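Local structure of phenylalanine hydroxylase (Colwellia psychrerythraea, 2V27) at residues 67-79 against 128-141. The protein probably hydroxylates L-phenylalanine to L-tyrosine with tetrahydrobiopterin and molecular oxygen at a non-haem iron, the first step of phenylalanine breakdown. Sequence-based numbering, arbitrary orientation.
Sequences VSKVLKVSTGWEC and CPLLTNSSFANYTE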
loop_
_atom_site.group_PDB
_atom_site.type_symbol
_atom_site.label_atom_id
_atom_site.label_comp_id
_atom_site.label_asym_id
_atom_site.label_seq_id
_atom_site.Cartn_x
_atom_site.Cartn_y
_atom_site.Cartn_z
ATOM N N VAL B 67 -7.569 -4.264 -33.615
ATOM C CA VAL B 67 -7.181 -3.027 -32.975
ATOM C C VAL B 67 -6.051 -2.353 -33.769
ATOM O O VAL B 67 -6.110 -1.147 -34.053
ATOM C CB VAL B 67 -6.789 -3.281 -31.511
ATOM C CG1 VAL B 67 -6.422 -1.990 -30.887
ATOM C CG2 VAL B 67 -7.933 -3.966 -30.759
ATOM N N SER B 68 -5.036 -3.148 -34.146
ATOM C CA SER B 68 -3.895 -2.647 -34.939
ATOM C C SER B 68 -4.331 -1.958 -36.214
ATOM O O SER B 68 -3.807 -0.896 -36.555
ATOM C CB SER B 68 -2.902 -3.783 -35.275
ATOM O OG SER B 68 -2.285 -4.301 -34.099
ATOM N N LYS B 69 -5.320 -2.536 -36.912
ATOM C CA LYS B 69 -5.765 -1.898 -38.170
ATOM C C LYS B 69 -6.230 -0.476 -37.995
ATOM O O LYS B 69 -6.040 0.358 -38.886
ATOM C CB LYS B 69 -6.818 -2.724 -38.912
ATOM C CG LYS B 69 -8.253 -2.581 -38.403
ATOM C CD LYS B 69 -9.142 -3.575 -39.156
ATOM C CE LYS B 69 -10.604 -3.177 -39.094
ATOM N NZ LYS B 69 -11.355 -4.343 -39.697
ATOM N N VAL B 70 -6.805 -0.179 -36.827
ATOM C CA VAL B 70 -7.297 1.186 -36.548
ATOM C C VAL B 70 -6.172 2.082 -36.022
ATOM O O VAL B 70 -6.055 3.249 -36.383
ATOM C CB VAL B 70 -8.457 1.167 -35.488
ATOM C CG1 VAL B 70 -8.917 2.591 -35.159
ATOM C CG2 VAL B 70 -9.628 0.222 -35.978
ATOM N N LEU B 71 -5.309 1.513 -35.173
ATOM C CA LEU B 71 -4.096 2.272 -34.778
ATOM C C LEU B 71 -3.237 2.620 -36.036
ATOM O O LEU B 71 -2.623 3.681 -36.123
ATOM C CB LEU B 71 -3.262 1.447 -33.806
ATOM C CG LEU B 71 -3.926 1.102 -32.452
ATOM C CD1 LEU B 71 -2.896 0.453 -31.587
ATOM C CD2 LEU B 71 -4.527 2.344 -31.811
ATOM N N LYS B 72 -3.181 1.714 -37.010
ATOM C CA LYS B 72 -2.323 1.953 -38.181
ATOM C C LYS B 72 -2.857 3.155 -38.966
ATOM O O LYS B 72 -2.067 4.067 -39.306
ATOM C CB LYS B 72 -2.278 0.716 -39.047
ATOM C CG LYS B 72 -1.180 -0.243 -38.598
ATOM C CD LYS B 72 -1.297 -1.660 -39.145
ATOM C CE LYS B 72 -0.263 -2.523 -38.470
ATOM N NZ LYS B 72 -0.545 -3.944 -38.708
ATOM N N VAL B 73 -4.173 3.225 -39.183
ATOM C CA VAL B 73 -4.705 4.345 -39.939
ATOM C C VAL B 73 -4.756 5.655 -39.175
ATOM O O VAL B 73 -4.644 6.724 -39.769
ATOM C CB VAL B 73 -6.079 4.008 -40.617
ATOM C CG1 VAL B 73 -5.915 2.791 -41.510
ATOM C CG2 VAL B 73 -7.159 3.760 -39.593
ATOM N N SER B 74 -4.854 5.605 -37.851
ATOM C CA SER B 74 -4.947 6.860 -37.075
ATOM C C SER B 74 -3.578 7.469 -36.794
ATOM O O SER B 74 -3.370 8.663 -36.995
ATOM C CB SER B 74 -5.733 6.660 -35.751
ATOM O OG SER B 74 -5.225 5.519 -35.064
ATOM N N THR B 75 -2.634 6.654 -36.320
ATOM C CA THR B 75 -1.325 7.210 -35.915
ATOM C C THR B 75 -0.109 6.373 -36.341
ATOM O O THR B 75 1.033 6.729 -35.993
ATOM C CB THR B 75 -1.251 7.288 -34.360
ATOM O OG1 THR B 75 -1.445 5.943 -33.882
ATOM C CG2 THR B 75 -2.358 8.254 -33.845
ATOM N N GLY B 76 -0.327 5.274 -37.077
ATOM C CA GLY B 76 0.792 4.460 -37.511
ATOM C C GLY B 76 1.243 3.419 -36.513
ATOM O O GLY B 76 2.237 2.693 -36.734
ATOM N N TRP B 77 0.515 3.330 -35.392
ATOM C CA TRP B 77 0.843 2.355 -34.348
ATOM C C TRP B 77 0.274 0.976 -34.630
ATOM O O TRP B 77 -0.604 0.823 -35.507
ATOM C CB TRP B 77 0.322 2.845 -32.980
ATOM C CG TRP B 77 1.356 3.794 -32.386
ATOM C CD1 TRP B 77 1.635 5.133 -32.739
ATOM C CD2 TRP B 77 2.263 3.482 -31.304
ATOM N NE1 TRP B 77 2.686 5.621 -31.966
ATOM C CE2 TRP B 77 3.071 4.636 -31.079
ATOM C CE3 TRP B 77 2.518 2.316 -30.551
ATOM C CZ2 TRP B 77 4.083 4.663 -30.088
ATOM C CZ3 TRP B 77 3.532 2.337 -29.559
ATOM C CH2 TRP B 77 4.303 3.526 -29.347
ATOM N N GLU B 78 0.751 -0.048 -33.911
ATOM C CA GLU B 78 0.138 -1.388 -33.928
ATOM C C GLU B 78 0.274 -1.995 -32.525
ATOM O O GLU B 78 1.143 -1.527 -31.712
ATOM C CB GLU B 78 0.852 -2.328 -34.909
ATOM C CG GLU B 78 2.360 -2.510 -34.608
ATOM C CD GLU B 78 3.105 -3.152 -35.766
ATOM O OE1 GLU B 78 3.360 -4.360 -35.649
ATOM O OE2 GLU B 78 3.450 -2.422 -36.727
ATOM N N CYS B 79 -0.556 -3.012 -32.250
ATOM C CA CYS B 79 -0.419 -3.809 -31.042
ATOM C C CYS B 79 0.568 -4.904 -31.368
ATOM O O CYS B 79 0.524 -5.482 -32.476
ATOM C CB CYS B 79 -1.730 -4.506 -30.673
ATOM S SG CYS B 79 -3.054 -3.362 -30.215
ATOM N N CYS B 128 -4.985 1.573 -25.533
ATOM C CA CYS B 128 -5.124 1.629 -26.987
ATOM C C CYS B 128 -6.066 2.769 -27.478
ATOM O O CYS B 128 -5.803 3.367 -28.527
ATOM C CB CYS B 128 -5.535 0.257 -27.527
ATOM S SG CYS B 128 -4.129 -0.853 -27.568
ATOM N N PRO B 129 -7.147 3.096 -26.749
ATOM C CA PRO B 129 -7.932 4.210 -27.300
ATOM C C PRO B 129 -7.135 5.532 -27.435
ATOM O O PRO B 129 -7.349 6.309 -28.393
ATOM C CB PRO B 129 -9.086 4.381 -26.292
ATOM C CG PRO B 129 -9.220 3.020 -25.659
ATOM C CD PRO B 129 -7.777 2.518 -25.532
ATOM N N LEU B 130 -6.209 5.789 -26.513
ATOM C CA LEU B 130 -5.390 6.978 -26.642
ATOM C C LEU B 130 -4.263 6.890 -27.676
ATOM O O LEU B 130 -3.749 7.928 -28.123
ATOM C CB LEU B 130 -4.904 7.420 -25.247
ATOM C CG LEU B 130 -6.029 8.138 -24.501
ATOM C CD1 LEU B 130 -5.641 8.154 -22.991
ATOM C CD2 LEU B 130 -6.244 9.534 -25.001
ATOM N N LEU B 131 -3.913 5.649 -28.081
ATOM C CA LEU B 131 -2.934 5.502 -29.141
ATOM C C LEU B 131 -3.491 5.881 -30.520
ATOM O O LEU B 131 -2.726 6.008 -31.507
ATOM C CB LEU B 131 -2.315 4.091 -29.171
ATOM C CG LEU B 131 -1.372 3.734 -28.000
ATOM C CD1 LEU B 131 -1.048 2.212 -27.986
ATOM C CD2 LEU B 131 -0.082 4.545 -28.073
ATOM N N THR B 132 -4.818 6.125 -30.592
ATOM C CA THR B 132 -5.395 6.709 -31.824
ATOM C C THR B 132 -5.261 8.247 -31.847
ATOM O O THR B 132 -5.571 8.896 -32.862
ATOM C CB THR B 132 -6.915 6.380 -32.008
ATOM O OG1 THR B 132 -7.683 7.103 -31.011
ATOM C CG2 THR B 132 -7.199 4.948 -31.948
ATOM N N ASN B 133 -4.860 8.835 -30.700
ATOM C CA ASN B 133 -4.713 10.273 -30.556
ATOM C C ASN B 133 -3.266 10.641 -30.911
ATOM O O ASN B 133 -2.299 10.056 -30.377
ATOM C CB ASN B 133 -5.064 10.665 -29.107
ATOM C CG ASN B 133 -4.854 12.159 -28.787
ATOM O OD1 ASN B 133 -5.837 12.931 -28.671
ATOM N ND2 ASN B 133 -3.609 12.570 -28.603
ATOM N N SER B 134 -3.112 11.613 -31.806
ATOM C CA SER B 134 -1.778 11.948 -32.319
ATOM C C SER B 134 -0.836 12.446 -31.242
ATOM O O SER B 134 0.316 12.038 -31.205
ATOM C CB SER B 134 -1.902 13.010 -33.407
ATOM O OG SER B 134 -2.633 12.462 -34.479
ATOM N N SER B 135 -1.318 13.325 -30.378
ATOM C CA SER B 135 -0.447 13.822 -29.267
ATOM C C SER B 135 0.016 12.687 -28.342
ATOM O O SER B 135 1.224 12.578 -28.000
ATOM C CB SER B 135 -1.146 14.865 -28.442
ATOM O OG SER B 135 -1.208 16.086 -29.154
ATOM N N PHE B 136 -0.908 11.814 -27.957
ATOM C CA PHE B 136 -0.567 10.751 -26.998
ATOM C C PHE B 136 0.365 9.726 -27.689
ATOM O O PHE B 136 1.367 9.283 -27.126
ATOM C CB PHE B 136 -1.854 10.105 -26.497
ATOM C CG PHE B 136 -1.638 8.974 -25.469
ATOM C CD1 PHE B 136 -1.735 9.240 -24.098
ATOM C CD2 PHE B 136 -1.305 7.645 -25.880
ATOM C CE1 PHE B 136 -1.585 8.183 -23.147
ATOM C CE2 PHE B 136 -1.179 6.611 -24.948
ATOM C CZ PHE B 136 -1.286 6.885 -23.576
ATOM N N ALA B 137 0.001 9.299 -28.910
ATOM C CA ALA B 137 0.840 8.375 -29.709
ATOM C C ALA B 137 2.265 8.917 -29.947
ATOM O O ALA B 137 3.264 8.201 -29.749
ATOM C CB ALA B 137 0.133 8.045 -31.061
ATOM N N ASN B 138 2.361 10.177 -30.366
ATOM C CA ASN B 138 3.689 10.750 -30.671
ATOM C C ASN B 138 4.518 10.830 -29.395
ATOM O O ASN B 138 5.718 10.618 -29.428
ATOM C CB ASN B 138 3.620 12.110 -31.365
ATOM C CG ASN B 138 3.014 12.041 -32.750
ATOM O OD1 ASN B 138 2.990 10.981 -33.404
ATOM N ND2 ASN B 138 2.483 13.177 -33.185
ATOM N N TYR B 139 3.900 11.155 -28.269
ATOM C CA TYR B 139 4.610 11.213 -26.990
ATOM C C TYR B 139 5.132 9.806 -26.619
ATOM O O TYR B 139 6.286 9.663 -26.187
ATOM C CB TYR B 139 3.677 11.805 -25.916
ATOM C CG TYR B 139 4.192 11.626 -24.503
ATOM C CD1 TYR B 139 5.195 12.466 -24.010
ATOM C CD2 TYR B 139 3.685 10.613 -23.678
ATOM C CE1 TYR B 139 5.692 12.322 -22.741
ATOM C CE2 TYR B 139 4.172 10.436 -22.386
ATOM C CZ TYR B 139 5.180 11.266 -21.921
ATOM O OH TYR B 139 5.588 11.118 -20.589
ATOM N N THR B 140 4.309 8.782 -26.806
ATOM C CA THR B 140 4.708 7.429 -26.510
ATOM C C THR B 140 5.886 6.986 -27.380
ATOM O O THR B 140 6.831 6.315 -26.906
ATOM C CB THR B 140 3.491 6.494 -26.605
ATOM O OG1 THR B 140 2.424 7.007 -25.787
ATOM C CG2 THR B 140 3.812 5.085 -26.176
ATOM N N GLU B 141 5.819 7.310 -28.662
ATOM C CA GLU B 141 6.967 7.029 -29.529
ATOM C C GLU B 141 8.250 7.763 -29.037
ATOM O O GLU B 141 9.338 7.153 -29.012
ATOM C CB GLU B 141 6.616 7.466 -30.953
ATOM C CG GLU B 141 7.749 7.218 -31.979
ATOM C CD GLU B 141 7.440 7.825 -33.333
ATOM O OE1 GLU B 141 6.353 8.385 -33.522
ATOM O OE2 GLU B 141 8.295 7.685 -34.247
HETATM O O HOH W 1 1.613 9.370 -35.385
HETATM O O HOH W 2 3.542 8.227 -32.965
#
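The indole of W77 takes L131 over one face: methyl CD2 sits 4.2 Å from the centroid of the six-membered ring and 12° off its normal, a CH-pi contact. At the ring edge, in plane, lie the backbone N of E141 and a water that accepts from NE1 (2.9 Å) and lies within hydrogen-bonding distance of N138 OD1 and E141 OE1. A137 CB packs against CD1, and T140 CG2 approaches CH2 obliquely (3.6 Å), so the benzo end rests on helix 134-147. With CG anti to the carbonyl carbon (chi1 -84°), the indole reaches across to this helix. Trimming W77 to an alanine would probably open a gap beside L131, A137 and T140 and leave the bridging water without its indole donor. Beside it, T75 OG1 donates to L131 O over 2.7 Å, nearly along the C=O axis (168°); this is the direct hydrogen bond between the segments. T75 CG2 packs against T132 O. A second water links T75 O to N138 OD1. Farther back, L71 CD2 wedges between C128 O, L131 CB and T132 CG2, the L71 and T132 side chains meeting at about a right angle. C79 SG lies 3.8 Å from C128 SG, a sulfur contact beside V67 CG1. S74 OG, bonded to V70 O, lies against T132 CA. The contact thus joins one side of helix 64-75 and the start of strand 78-82 to the end of helix 120-131, the turn after it and the first turns of helix 134-147; segment 128-141 begins directly after the iron ligand H127. K98 touches W77 and E141, and E141 OE2 pairs with K145. Helices 152-167 and 233-237 pack on residues 134-141, and helix 45-54 touches both segments, V70 resting on L54 and P129 on L51.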